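Local coordinates for protein probable oxidoreductase (Mycobacterium abscessus, PDB 4EYE) that probably works as an oxidoreductase of the quinone oxidoreductase-like branch of the medium-chain dehydrogenase/reductase family, at residues Asn49-Asp54 with Val120-Ile125; Phe80-Glu85 with Gly112-Arg117; Pro130-Ala135 with Gly308-Val313; Gly160-Val165 with Gly184-Ala189; Asp229-Pro234 with Arg245-Glu250. All coordinates share one frame; numbering follows the deposited sequence.

Contact 1. Residues Asn49-Asp54 with Val120-Ile125; sequences NVVVVD and VAPSNI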
# COMPACT_ATOMS: atom_id res chain seq x y z
N ASN A 49 18.92 6.63 19.05
CA ASN A 49 18.62 6.72 17.64
C ASN A 49 17.32 5.97 17.28
O ASN A 49 17.22 5.43 16.20
CB ASN A 49 19.83 6.24 16.81
CG ASN A 49 19.67 6.51 15.30
OD1 ASN A 49 19.23 7.58 14.89
ND2 ASN A 49 20.04 5.52 14.47
N VAL A 50 16.36 5.91 18.19
CA VAL A 50 15.08 5.28 17.89
C VAL A 50 13.91 6.14 18.34
O VAL A 50 14.02 6.96 19.25
CB VAL A 50 14.90 3.85 18.46
CG1 VAL A 50 15.86 2.87 17.80
CG2 VAL A 50 15.09 3.82 19.95
N VAL A 51 12.82 6.00 17.61
CA VAL A 51 11.57 6.66 17.93
C VAL A 51 10.65 5.52 18.27
O VAL A 51 10.49 4.59 17.48
CB VAL A 51 10.99 7.44 16.75
CG1 VAL A 51 9.66 8.07 17.16
CG2 VAL A 51 12.00 8.47 16.24
N VAL A 52 10.06 5.58 19.45
CA VAL A 52 9.08 4.59 19.86
C VAL A 52 7.72 5.22 19.66
O VAL A 52 7.48 6.33 20.11
CB VAL A 52 9.29 4.18 21.34
CG1 VAL A 52 8.18 3.24 21.79
CG2 VAL A 52 10.70 3.57 21.53
N VAL A 53 6.85 4.48 18.97
CA VAL A 53 5.47 4.91 18.62
C VAL A 53 4.50 3.97 19.33
O VAL A 53 4.64 2.74 19.23
CB VAL A 53 5.21 4.82 17.10
CG1 VAL A 53 3.79 5.30 16.75
CG2 VAL A 53 6.19 5.69 16.30
N ASP A 54 3.51 4.56 20.03
CA ASP A 54 2.34 3.84 20.48
C ASP A 54 1.39 3.63 19.29
O ASP A 54 0.81 4.58 18.75
CB ASP A 54 1.58 4.59 21.62
CG ASP A 54 2.33 4.56 22.94
OD1 ASP A 54 3.43 3.97 23.03
OD2 ASP A 54 1.86 5.14 23.92
N VAL A 120 11.34 2.51 15.65
CA VAL A 120 11.78 2.69 14.27
C VAL A 120 12.81 3.79 14.18
O VAL A 120 12.93 4.63 15.08
CB VAL A 120 10.66 3.04 13.30
CG1 VAL A 120 9.45 2.11 13.46
CG2 VAL A 120 10.27 4.49 13.38
N ALA A 121 13.56 3.80 13.08
CA ALA A 121 14.61 4.79 12.89
C ALA A 121 13.90 6.15 12.66
O ALA A 121 12.81 6.20 12.06
CB ALA A 121 15.49 4.41 11.69
N PRO A 122 14.52 7.23 13.11
CA PRO A 122 13.94 8.56 12.86
C PRO A 122 13.71 8.83 11.38
O PRO A 122 12.75 9.46 11.05
CB PRO A 122 15.01 9.51 13.41
CG PRO A 122 15.70 8.71 14.45
CD PRO A 122 15.65 7.28 14.04
N SER A 123 14.54 8.27 10.51
CA SER A 123 14.35 8.48 9.08
C SER A 123 13.09 7.75 8.56
O SER A 123 12.66 7.98 7.44
CB SER A 123 15.54 7.89 8.34
OG SER A 123 15.56 6.49 8.60
N ASN A 124 12.50 6.86 9.38
CA ASN A 124 11.32 6.09 8.97
C ASN A 124 10.00 6.63 9.60
O ASN A 124 9.00 5.88 9.76
CB ASN A 124 11.53 4.61 9.38
CG ASN A 124 12.66 3.93 8.59
OD1 ASN A 124 13.55 4.62 8.07
ND2 ASN A 124 12.63 2.60 8.50
N ILE A 125 10.01 7.91 9.99
CA ILE A 125 8.87 8.54 10.65
C ILE A 125 8.39 9.66 9.74
O ILE A 125 9.20 10.40 9.22
CB ILE A 125 9.28 9.14 12.02
CG1 ILE A 125 9.55 8.02 13.04
CG2 ILE A 125 8.20 10.09 12.53
CD1 ILE A 125 8.27 7.25 13.43

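Contact 2. Residues Phe80-Glu85 with Gly112-Arg117; sequences FVPGIE and GGYAER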
# COMPACT_ATOMS: atom_id res chain seq x y z
N PHE A 80 8.75 -13.97 14.97
CA PHE A 80 8.88 -12.54 14.67
C PHE A 80 7.50 -11.86 14.61
O PHE A 80 6.47 -12.51 14.28
CB PHE A 80 9.63 -12.29 13.33
CG PHE A 80 8.83 -12.65 12.10
CD1 PHE A 80 8.00 -11.72 11.49
CD2 PHE A 80 8.93 -13.90 11.53
CE1 PHE A 80 7.28 -12.05 10.34
CE2 PHE A 80 8.19 -14.24 10.39
CZ PHE A 80 7.33 -13.31 9.82
N VAL A 81 7.47 -10.58 14.94
CA VAL A 81 6.22 -9.78 14.85
C VAL A 81 6.13 -9.22 13.46
O VAL A 81 6.97 -8.39 13.08
CB VAL A 81 6.18 -8.64 15.92
CG1 VAL A 81 4.94 -7.72 15.75
CG2 VAL A 81 6.17 -9.26 17.30
N PRO A 82 5.14 -9.65 12.65
CA PRO A 82 4.97 -9.03 11.34
C PRO A 82 4.44 -7.61 11.41
O PRO A 82 4.01 -7.16 12.47
CB PRO A 82 3.92 -9.93 10.66
CG PRO A 82 3.73 -11.10 11.58
CD PRO A 82 4.09 -10.64 12.93
N GLY A 83 4.53 -6.93 10.28
CA GLY A 83 3.84 -5.63 10.11
C GLY A 83 4.81 -4.54 9.78
O GLY A 83 5.72 -4.20 10.60
N ILE A 84 4.65 -3.99 8.59
CA ILE A 84 5.54 -2.99 8.08
C ILE A 84 5.06 -1.58 8.38
O ILE A 84 5.88 -0.68 8.47
CB ILE A 84 5.73 -3.13 6.57
CG1 ILE A 84 6.51 -4.42 6.24
CG2 ILE A 84 6.32 -1.84 6.02
CD1 ILE A 84 6.76 -4.60 4.72
N GLU A 85 3.77 -1.37 8.49
CA GLU A 85 3.17 -0.03 8.47
C GLU A 85 2.45 0.21 9.78
O GLU A 85 1.59 -0.60 10.13
CB GLU A 85 2.03 0.00 7.43
CG GLU A 85 2.36 -0.20 6.03
CD GLU A 85 1.09 -0.32 5.21
OE1 GLU A 85 0.35 -1.34 5.42
OE2 GLU A 85 0.86 0.58 4.37
N GLY A 112 7.58 -5.68 13.16
CA GLY A 112 7.21 -5.13 14.46
C GLY A 112 5.88 -4.39 14.52
O GLY A 112 5.43 -3.98 15.62
N GLY A 113 5.21 -4.27 13.37
CA GLY A 113 3.99 -3.46 13.29
C GLY A 113 2.80 -3.96 14.07
O GLY A 113 1.99 -3.14 14.56
N TYR A 114 2.66 -5.31 14.17
CA TYR A 114 1.46 -5.89 14.79
C TYR A 114 1.63 -5.95 16.30
O TYR A 114 1.74 -7.04 16.89
CB TYR A 114 1.10 -7.26 14.21
CG TYR A 114 0.76 -7.39 12.73
CD1 TYR A 114 0.63 -6.30 11.91
CD2 TYR A 114 0.55 -8.66 12.19
CE1 TYR A 114 0.33 -6.44 10.55
CE2 TYR A 114 0.27 -8.83 10.85
CZ TYR A 114 0.12 -7.71 10.02
OH TYR A 114 -0.16 -7.90 8.71
N ALA A 115 1.73 -4.79 16.92
CA ALA A 115 2.19 -4.69 18.31
C ALA A 115 1.67 -3.37 18.93
O ALA A 115 1.31 -2.45 18.21
CB ALA A 115 3.71 -4.73 18.39
N GLU A 116 1.64 -3.30 20.25
CA GLU A 116 1.17 -2.10 20.94
C GLU A 116 2.15 -0.96 20.79
O GLU A 116 1.75 0.18 20.82
CB GLU A 116 0.90 -2.41 22.42
CG GLU A 116 -0.31 -3.32 22.55
CD GLU A 116 -0.59 -3.81 23.96
OE1 GLU A 116 0.32 -3.88 24.83
OE2 GLU A 116 -1.75 -4.21 24.15
N ARG A 117 3.44 -1.29 20.68
CA ARG A 117 4.47 -0.29 20.41
C ARG A 117 5.49 -0.79 19.38
O ARG A 117 5.74 -2.00 19.28
CB ARG A 117 5.23 0.11 21.69
CG ARG A 117 4.36 0.60 22.82
CD ARG A 117 5.23 1.02 24.01
NE ARG A 117 4.44 1.10 25.22
CZ ARG A 117 4.94 1.33 26.43
NH1 ARG A 117 6.24 1.51 26.62
NH2 ARG A 117 4.11 1.40 27.45

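Contact 3. Residues Pro130-Ala135 with Gly308-Val313; sequences PQLDDA and GMRPPV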
# COMPACT_ATOMS: atom_id res chain seq x y z
N PRO A 130 -3.13 16.13 9.20
CA PRO A 130 -4.14 16.40 10.25
C PRO A 130 -5.56 16.06 9.84
O PRO A 130 -6.39 15.88 10.73
CB PRO A 130 -4.00 17.90 10.53
CG PRO A 130 -3.29 18.47 9.36
CD PRO A 130 -2.42 17.35 8.78
N GLN A 131 -5.85 15.95 8.56
CA GLN A 131 -7.21 15.63 8.13
C GLN A 131 -7.58 14.15 8.35
O GLN A 131 -8.77 13.79 8.27
CB GLN A 131 -7.40 15.97 6.64
CG GLN A 131 -7.23 17.46 6.31
CD GLN A 131 -5.84 17.82 5.81
OE1 GLN A 131 -4.86 17.14 6.06
NE2 GLN A 131 -5.76 18.93 5.10
N LEU A 132 -6.59 13.28 8.62
CA LEU A 132 -6.80 11.84 8.64
C LEU A 132 -6.85 11.29 10.04
O LEU A 132 -6.10 11.73 10.96
CB LEU A 132 -5.68 11.12 7.82
CG LEU A 132 -5.52 11.51 6.34
CD1 LEU A 132 -4.44 10.62 5.71
CD2 LEU A 132 -6.84 11.44 5.57
N ASP A 133 -7.66 10.26 10.23
CA ASP A 133 -7.51 9.48 11.43
C ASP A 133 -6.34 8.47 11.27
O ASP A 133 -5.75 8.39 10.20
CB ASP A 133 -8.84 8.80 11.86
CG ASP A 133 -9.24 7.63 11.00
OD1 ASP A 133 -8.39 7.02 10.29
OD2 ASP A 133 -10.42 7.28 11.06
N ASP A 134 -5.99 7.76 12.34
CA ASP A 134 -4.82 6.86 12.33
C ASP A 134 -4.91 5.69 11.35
O ASP A 134 -3.93 5.31 10.75
CB ASP A 134 -4.47 6.37 13.75
CG ASP A 134 -4.01 7.50 14.62
OD1 ASP A 134 -3.56 8.55 14.11
OD2 ASP A 134 -4.08 7.39 15.83
N ALA A 135 -6.09 5.13 11.18
CA ALA A 135 -6.30 4.09 10.14
C ALA A 135 -6.09 4.62 8.71
O ALA A 135 -5.44 4.00 7.87
CB ALA A 135 -7.68 3.48 10.27
N GLY A 308 -8.94 16.62 -0.46
CA GLY A 308 -10.11 15.79 -0.08
C GLY A 308 -9.89 14.29 -0.13
O GLY A 308 -10.79 13.54 0.21
N MET A 309 -8.72 13.83 -0.55
CA MET A 309 -8.52 12.39 -0.65
C MET A 309 -8.59 11.72 0.73
O MET A 309 -7.91 12.12 1.66
CB MET A 309 -7.17 12.06 -1.34
CG MET A 309 -6.98 10.59 -1.69
SD MET A 309 -5.42 10.29 -2.53
CE MET A 309 -4.21 10.52 -1.21
N ARG A 310 -9.38 10.67 0.83
CA ARG A 310 -9.47 9.91 2.06
C ARG A 310 -9.30 8.42 1.72
O ARG A 310 -10.17 7.82 1.08
CB ARG A 310 -10.85 10.13 2.74
CG ARG A 310 -11.13 11.54 3.21
CD ARG A 310 -10.20 11.97 4.35
NE ARG A 310 -10.49 13.33 4.75
CZ ARG A 310 -9.97 14.42 4.19
NH1 ARG A 310 -9.08 14.33 3.18
NH2 ARG A 310 -10.35 15.63 4.62
N PRO A 311 -8.17 7.84 2.08
CA PRO A 311 -7.99 6.41 1.87
C PRO A 311 -9.08 5.57 2.50
O PRO A 311 -9.33 5.68 3.72
CB PRO A 311 -6.65 6.12 2.58
CG PRO A 311 -5.92 7.42 2.54
CD PRO A 311 -6.99 8.47 2.73
N PRO A 312 -9.77 4.74 1.69
CA PRO A 312 -10.81 3.84 2.26
C PRO A 312 -10.23 2.76 3.17
O PRO A 312 -9.28 2.08 2.79
CB PRO A 312 -11.49 3.22 1.04
CG PRO A 312 -11.00 3.98 -0.15
CD PRO A 312 -9.71 4.69 0.23
N VAL A 313 -10.79 2.64 4.35
CA VAL A 313 -10.44 1.60 5.28
C VAL A 313 -11.67 0.73 5.52
O VAL A 313 -12.67 1.20 6.07
CB VAL A 313 -9.93 2.15 6.63
CG1 VAL A 313 -9.56 0.98 7.54
CG2 VAL A 313 -8.70 3.04 6.39
O HOH W 1 -10.91 15.52 7.85

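Contact 4. Residues Gly160-Val165 with Gly184-Ala189; sequences GETVLV and GAKVIA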
# COMPACT_ATOMS: atom_id res chain seq x y z
N GLY A 160 -5.43 14.60 -17.52
CA GLY A 160 -6.14 14.35 -18.77
C GLY A 160 -5.77 13.04 -19.44
O GLY A 160 -6.41 12.66 -20.41
N GLU A 161 -4.76 12.33 -18.93
CA GLU A 161 -4.49 10.98 -19.48
C GLU A 161 -5.47 9.97 -18.94
O GLU A 161 -6.16 10.22 -17.95
CB GLU A 161 -3.04 10.57 -19.18
CG GLU A 161 -2.01 11.41 -19.93
CD GLU A 161 -0.61 10.87 -19.78
OE1 GLU A 161 -0.11 10.73 -18.63
OE2 GLU A 161 -0.00 10.54 -20.83
N THR A 162 -5.56 8.80 -19.59
CA THR A 162 -6.40 7.75 -19.11
C THR A 162 -5.58 6.60 -18.56
O THR A 162 -4.66 6.11 -19.25
CB THR A 162 -7.30 7.20 -20.23
OG1 THR A 162 -8.15 8.24 -20.65
CG2 THR A 162 -8.15 6.04 -19.69
N VAL A 163 -5.93 6.16 -17.35
CA VAL A 163 -5.20 5.12 -16.64
C VAL A 163 -6.10 3.92 -16.45
O VAL A 163 -7.25 4.05 -16.02
CB VAL A 163 -4.69 5.62 -15.27
CG1 VAL A 163 -3.92 4.52 -14.50
CG2 VAL A 163 -3.82 6.85 -15.48
N LEU A 164 -5.58 2.75 -16.83
CA LEU A 164 -6.23 1.49 -16.56
C LEU A 164 -5.61 0.95 -15.28
O LEU A 164 -4.40 0.72 -15.23
CB LEU A 164 -5.99 0.47 -17.68
CG LEU A 164 -6.49 -0.96 -17.43
CD1 LEU A 164 -8.00 -0.86 -17.40
CD2 LEU A 164 -5.99 -1.96 -18.49
N VAL A 165 -6.46 0.70 -14.29
CA VAL A 165 -6.01 0.12 -13.02
C VAL A 165 -6.54 -1.30 -12.94
O VAL A 165 -7.75 -1.52 -12.95
CB VAL A 165 -6.45 0.93 -11.77
CG1 VAL A 165 -5.95 0.22 -10.50
CG2 VAL A 165 -5.94 2.38 -11.82
N GLY A 184 -5.77 14.45 -11.79
CA GLY A 184 -6.51 14.89 -13.01
C GLY A 184 -6.60 13.86 -14.13
O GLY A 184 -6.88 14.23 -15.28
N ALA A 185 -6.38 12.57 -13.82
CA ALA A 185 -6.54 11.50 -14.80
C ALA A 185 -7.98 10.95 -14.84
O ALA A 185 -8.75 11.08 -13.91
CB ALA A 185 -5.57 10.35 -14.56
N LYS A 186 -8.29 10.30 -15.95
CA LYS A 186 -9.46 9.43 -16.04
C LYS A 186 -9.03 8.01 -15.74
O LYS A 186 -7.94 7.61 -16.14
CB LYS A 186 -10.08 9.51 -17.43
CG LYS A 186 -11.36 8.67 -17.63
CD LYS A 186 -12.05 8.89 -19.00
CE LYS A 186 -13.23 7.91 -19.20
NZ LYS A 186 -14.14 8.27 -20.34
N VAL A 187 -9.87 7.29 -15.00
CA VAL A 187 -9.55 5.98 -14.53
C VAL A 187 -10.58 4.96 -15.00
O VAL A 187 -11.78 5.08 -14.74
CB VAL A 187 -9.45 5.90 -12.97
CG1 VAL A 187 -9.24 4.46 -12.53
CG2 VAL A 187 -8.31 6.76 -12.42
N ILE A 188 -10.09 3.95 -15.70
CA ILE A 188 -10.85 2.74 -15.98
C ILE A 188 -10.29 1.68 -15.05
O ILE A 188 -9.07 1.49 -15.02
CB ILE A 188 -10.67 2.29 -17.45
CG1 ILE A 188 -11.24 3.34 -18.42
CG2 ILE A 188 -11.45 1.00 -17.72
CD1 ILE A 188 -10.77 3.17 -19.85
N ALA A 189 -11.16 1.03 -14.28
CA ALA A 189 -10.76 0.00 -13.35
C ALA A 189 -11.29 -1.35 -13.80
O ALA A 189 -12.46 -1.46 -14.22
CB ALA A 189 -11.31 0.33 -11.98

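Contact 5. Residues Asp229-Pro234 with Arg245-Glu250; sequences DMVVDP and RTLASE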
# COMPACT_ATOMS: atom_id res chain seq x y z
N ASP A 229 -3.42 5.40 -21.84
CA ASP A 229 -2.07 5.97 -21.80
C ASP A 229 -1.16 5.25 -20.85
O ASP A 229 0.05 5.20 -21.07
CB ASP A 229 -2.16 7.41 -21.40
CG ASP A 229 -2.99 8.20 -22.37
OD1 ASP A 229 -2.59 8.24 -23.55
OD2 ASP A 229 -4.00 8.78 -21.95
N MET A 230 -1.76 4.69 -19.81
CA MET A 230 -1.03 4.02 -18.75
C MET A 230 -1.84 2.89 -18.16
O MET A 230 -3.05 2.99 -18.00
CB MET A 230 -0.70 5.03 -17.63
CG MET A 230 0.13 4.44 -16.48
SD MET A 230 0.51 5.73 -15.26
CE MET A 230 1.53 6.82 -16.25
N VAL A 231 -1.14 1.82 -17.82
CA VAL A 231 -1.74 0.71 -17.14
C VAL A 231 -1.00 0.55 -15.82
O VAL A 231 0.23 0.59 -15.78
CB VAL A 231 -1.66 -0.59 -17.98
CG1 VAL A 231 -1.99 -1.80 -17.12
CG2 VAL A 231 -2.53 -0.52 -19.23
N VAL A 232 -1.75 0.36 -14.73
CA VAL A 232 -1.18 -0.04 -13.44
C VAL A 232 -1.51 -1.50 -13.19
O VAL A 232 -2.69 -1.90 -13.15
CB VAL A 232 -1.68 0.85 -12.28
CG1 VAL A 232 -1.18 0.31 -10.92
CG2 VAL A 232 -1.20 2.29 -12.51
N ASP A 233 -0.48 -2.30 -13.05
CA ASP A 233 -0.64 -3.74 -12.90
C ASP A 233 0.01 -4.27 -11.64
O ASP A 233 1.23 -4.46 -11.62
CB ASP A 233 -0.03 -4.46 -14.12
CG ASP A 233 -0.22 -5.96 -14.04
OD1 ASP A 233 -1.02 -6.44 -13.19
OD2 ASP A 233 0.46 -6.67 -14.81
N PRO A 234 -0.78 -4.47 -10.56
CA PRO A 234 -0.27 -5.05 -9.33
C PRO A 234 -0.52 -6.56 -9.25
O PRO A 234 -0.23 -7.17 -8.22
CB PRO A 234 -1.10 -4.33 -8.25
CG PRO A 234 -2.38 -3.98 -8.90
CD PRO A 234 -2.20 -4.12 -10.41
N ARG A 245 -2.23 -5.15 -24.67
CA ARG A 245 -3.15 -4.90 -25.78
C ARG A 245 -4.02 -3.67 -25.61
O ARG A 245 -4.55 -3.13 -26.59
CB ARG A 245 -4.08 -6.11 -26.04
CG ARG A 245 -3.56 -7.09 -27.10
CD ARG A 245 -4.25 -8.46 -27.08
NE ARG A 245 -5.63 -8.44 -27.57
CZ ARG A 245 -6.71 -8.71 -26.83
NH1 ARG A 245 -7.92 -8.67 -27.41
NH2 ARG A 245 -6.62 -9.05 -25.54
N THR A 246 -4.21 -3.21 -24.37
CA THR A 246 -5.06 -2.04 -24.16
C THR A 246 -4.29 -0.72 -24.38
O THR A 246 -4.89 0.35 -24.32
CB THR A 246 -5.71 -2.06 -22.75
OG1 THR A 246 -4.71 -1.83 -21.76
CG2 THR A 246 -6.42 -3.41 -22.47
N LEU A 247 -2.99 -0.79 -24.60
CA LEU A 247 -2.15 0.43 -24.54
C LEU A 247 -2.22 1.26 -25.81
O LEU A 247 -2.22 0.72 -26.92
CB LEU A 247 -0.70 0.06 -24.28
CG LEU A 247 -0.36 -0.32 -22.85
CD1 LEU A 247 1.03 -0.94 -22.86
CD2 LEU A 247 -0.45 0.90 -21.94
N ALA A 248 -2.28 2.58 -25.63
CA ALA A 248 -2.16 3.51 -26.75
C ALA A 248 -0.74 3.48 -27.25
O ALA A 248 0.17 2.92 -26.60
CB ALA A 248 -2.51 4.92 -26.31
N SER A 249 -0.55 4.13 -28.40
CA SER A 249 0.78 4.46 -28.86
C SER A 249 1.52 5.23 -27.78
O SER A 249 0.99 6.16 -27.21
CB SER A 249 0.73 5.30 -30.15
OG SER A 249 2.01 5.84 -30.42
N GLU A 250 2.76 4.84 -27.53
CA GLU A 250 3.60 5.44 -26.52
C GLU A 250 3.01 5.31 -25.11
O GLU A 250 3.44 6.01 -24.20
CB GLU A 250 3.93 6.89 -26.85
CG GLU A 250 4.60 7.10 -28.21
CD GLU A 250 4.89 8.57 -28.45
OE1 GLU A 250 4.00 9.29 -28.90
OE2 GLU A 250 6.02 9.02 -28.20

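Contact 1. Residues Asn49-Asp54 with Val120-Ile125
V51 and V120 form an antiparallel, hydrogen-bonded pair closed by two backbone bonds: V51 N to V120 O at 2.9 Å and V120 N to V51 O, also 2.9 Å. Both are nearly straight. One residue back, the CA of V50 adds a CA-H...O contact to the same V120 O. V51 and V120 turn their side chains to one face of the sheet, and that face carries most of the packing. In V51, CG1 stands opposite the backbone N (chi1 179°), which leaves CG2 beside that N and pointing at P122, where it meets CA at 3.9 Å. I125 CG1 lies across V51 CB and both its methyls, 4.0 Å from V51 CB, the two side chains meeting at a slant. Both torsions of I125 are near -70°, a folded shape that carries CD1 past V51 to V53, whose CG2 it meets tip to tip at 3.9 Å. V105 and A107 of strand 104-108 pack against I125 from outside the pair. At the other end of the contact the P122 ring crosses the side chain of N49, an exposed residue, at about a right angle; P122 CD sits 3.2 Å from N49 O and 3.7 Å from N49 OD1, a close apolar-to-polar contact. Strand 51-55 thus pairs with the end of strand 117-120, and the short 3-10 turn at P122 and S123 leads the chain back so that I125 covers the same valines, within the curled beta-sheet of the GroES-like domain.

Contact 2. Residues Phe80-Glu85 with Gly112-Arg117
G83 and G113 bring their backbones together so closely that their CA atoms are 3.9 Å apart, and three backbone bonds sew the two loops together here. G112 N gives to V81 O at 2.8 Å. Y114 N gives to P82 O at 2.9 Å, while G113 N reaches G83 O at 2.8 Å through a more bent bond of 133°. G83 CA, with no side chain, lies 3.6 Å from Y114 CE1. The ring of Y114 lies against the P82-G83 peptide: G83 N stands over its centre, and the pyrrolidine of P82 crosses at about a right angle, its CB 3.8 Å from Y114 CE2. The tyrosine hydroxyl has a weak hydrogen bond to D64. V81 belongs to this close fit as well: with CG1 opposite its backbone N (chi1 175°), it extends that methyl to 3.5 Å from Y114 O. The fit is looser where the same methyl of this partly exposed valine faces A115 CB and Y114 CB, each 4.2 Å from V81 CG1; A24 of strand 21-27 also touches V81. Y114 is the centre of an inverse gamma turn, and the whole is a buried junction of two loops, one leading into strand 85-92 and the other into strand 117-120, in the GroES-like domain.

Contact 3. Residues Pro130-Ala135 with Gly308-Val313
The guanidinium of R310 has Q131 CB over one face, 3.5 Å above the plane and offset toward the rim; R310 NH2 is the nearest atom, at 3.6 Å. The two side chains cross at about a right angle, and the Q131 amide is turned 48° from the guanidinium. R310 NH1 gives a hydrogen bond of 2.9 Å to M309 O, which lies in the guanidinium plane, although NH1 itself stands well above the M309 carbonyl plane. V305 O in helix 293-306 accepts a second bond, and two carbonyls gripping NH1 should limit the rotation of the group. R310 is bent at chi2 (-67°), which folds the chain back over its own backbone. A water receives a weak bond from R310 NH2 and donates to Q131 O. L132 approaches the guanidinium obliquely, its CD2 packing on R310 CD at 3.6 Å and, more loosely, on P311 CD at 4.1 Å. This joins the loop into helix 134-140 to the loop after the Schellman turn at G308, which ends helix 293-306 and leads into strand 313-318. D133 is the N-cap of helix 134-140: its OD1 takes the E136 N-H, and its OD2 makes a salt bridge to R316. Farther along, V313 CG2 rests 3.7 Å from A135 O and 4.0 Å from A135 CB.

Contact 4. Residues Gly160-Val165 with Gly184-Ala189
G160 N gives the shortest bond of the contact, 2.7 Å to G184 O, arriving well above the carbonyl plane at the mouth of the strand pair. Beyond it the parallel register runs regularly: K186 N to E161 O, V163 N to K186 O, I188 N to V163 O and V165 N to I188 O are all backbone bonds of 2.8 to 2.9 Å. Several carbonyls also receive a CA-H...O contact, such as K186 O from T162 CA at 3.3 Å. On the face of T162, L164, K186 and I188, I188 takes the largest share. Its CG1 lies opposite the carbonyl carbon (chi1 -64°), and from there CD1 reaches T162 CG2 at 3.9 Å while CG2 meets L164 CD1 at the same distance; both pairs meet at a slant. K186 runs beside T162, pointing the same way, with its extended chain leading outward. The other face holds V163, V165, V187 and A189: V165 CG2 meets V187 CG1 at 4.0 Å, and V163 CG2 meets A185 CB, also at 4.0 Å. Helix 171-182 covers this face through A176 and A180, and its Schellman end at G184 turns the chain into the second strand. Strand 162-165, helix 171-182 and strand 186-191 make a beta-alpha-beta crossover of the parallel Rossmann-type sheet.

Contact 5. Residues Asp229-Pro234 with Arg245-Glu250
T246 opens the contact by setting OG1 against V231: that oxygen lies 3.6 Å from V231 CG2, the two side chains crossing at about a right angle. With chi1 at 70°, T246 holds OG1 between its backbone N and carbonyl carbon, and the hydroxyl also hydrogen-bonds to A243 O one turn back, so its polar end is satisfied while it borders an apolar methyl. Next, L247 sends CD2 to the same methyl, 3.7 Å from V231 CG2, again crossing at about a right angle. V231 CG2 is therefore shared by two consecutive residues; in V231, CG1 stands opposite the backbone N (chi1 167°), which leaves CG2 to face them. L247 CD2 also comes within 4.4 Å of D229 O. At A248 the fit becomes looser: its CB stands 4.3 Å from D229 OD1, while the other carboxylate oxygen of D229 accepts from T162 N. No hydrogen bond joins the two segments, and the contact rests on these few side-chain touches. L164 and L253 flank V231 from the strands next to its own. The packing sets T246 and the short strand 247-248, which follow helix 240-245, against strand 228-233, an inner strand of the Rossmann-type parallel sheet, where the chain passes on to strand 251-255.

Contacts 1 and 2 lie together in the GroES-like part, centres 13 Å apart, with contact 2 nested in the loop that contact 1 closes; R117 packs on V53 and D54 where they touch. Contacts 4 and 5 share the parallel sheet, their centres 10 Å apart, and L164 joins them through probable backbone hydrogen bonds with M230 and V232, with L164 CD2 also 3.5 Å from T246 OG1. Contact 1 lies 36 Å from contact 4, centre to centre, across the chain's middle. Contact 3 stands between, about 22 Å, centre to centre, from both contacts 1 and 4, its two segments closing a loop that contains contacts 4 and 5.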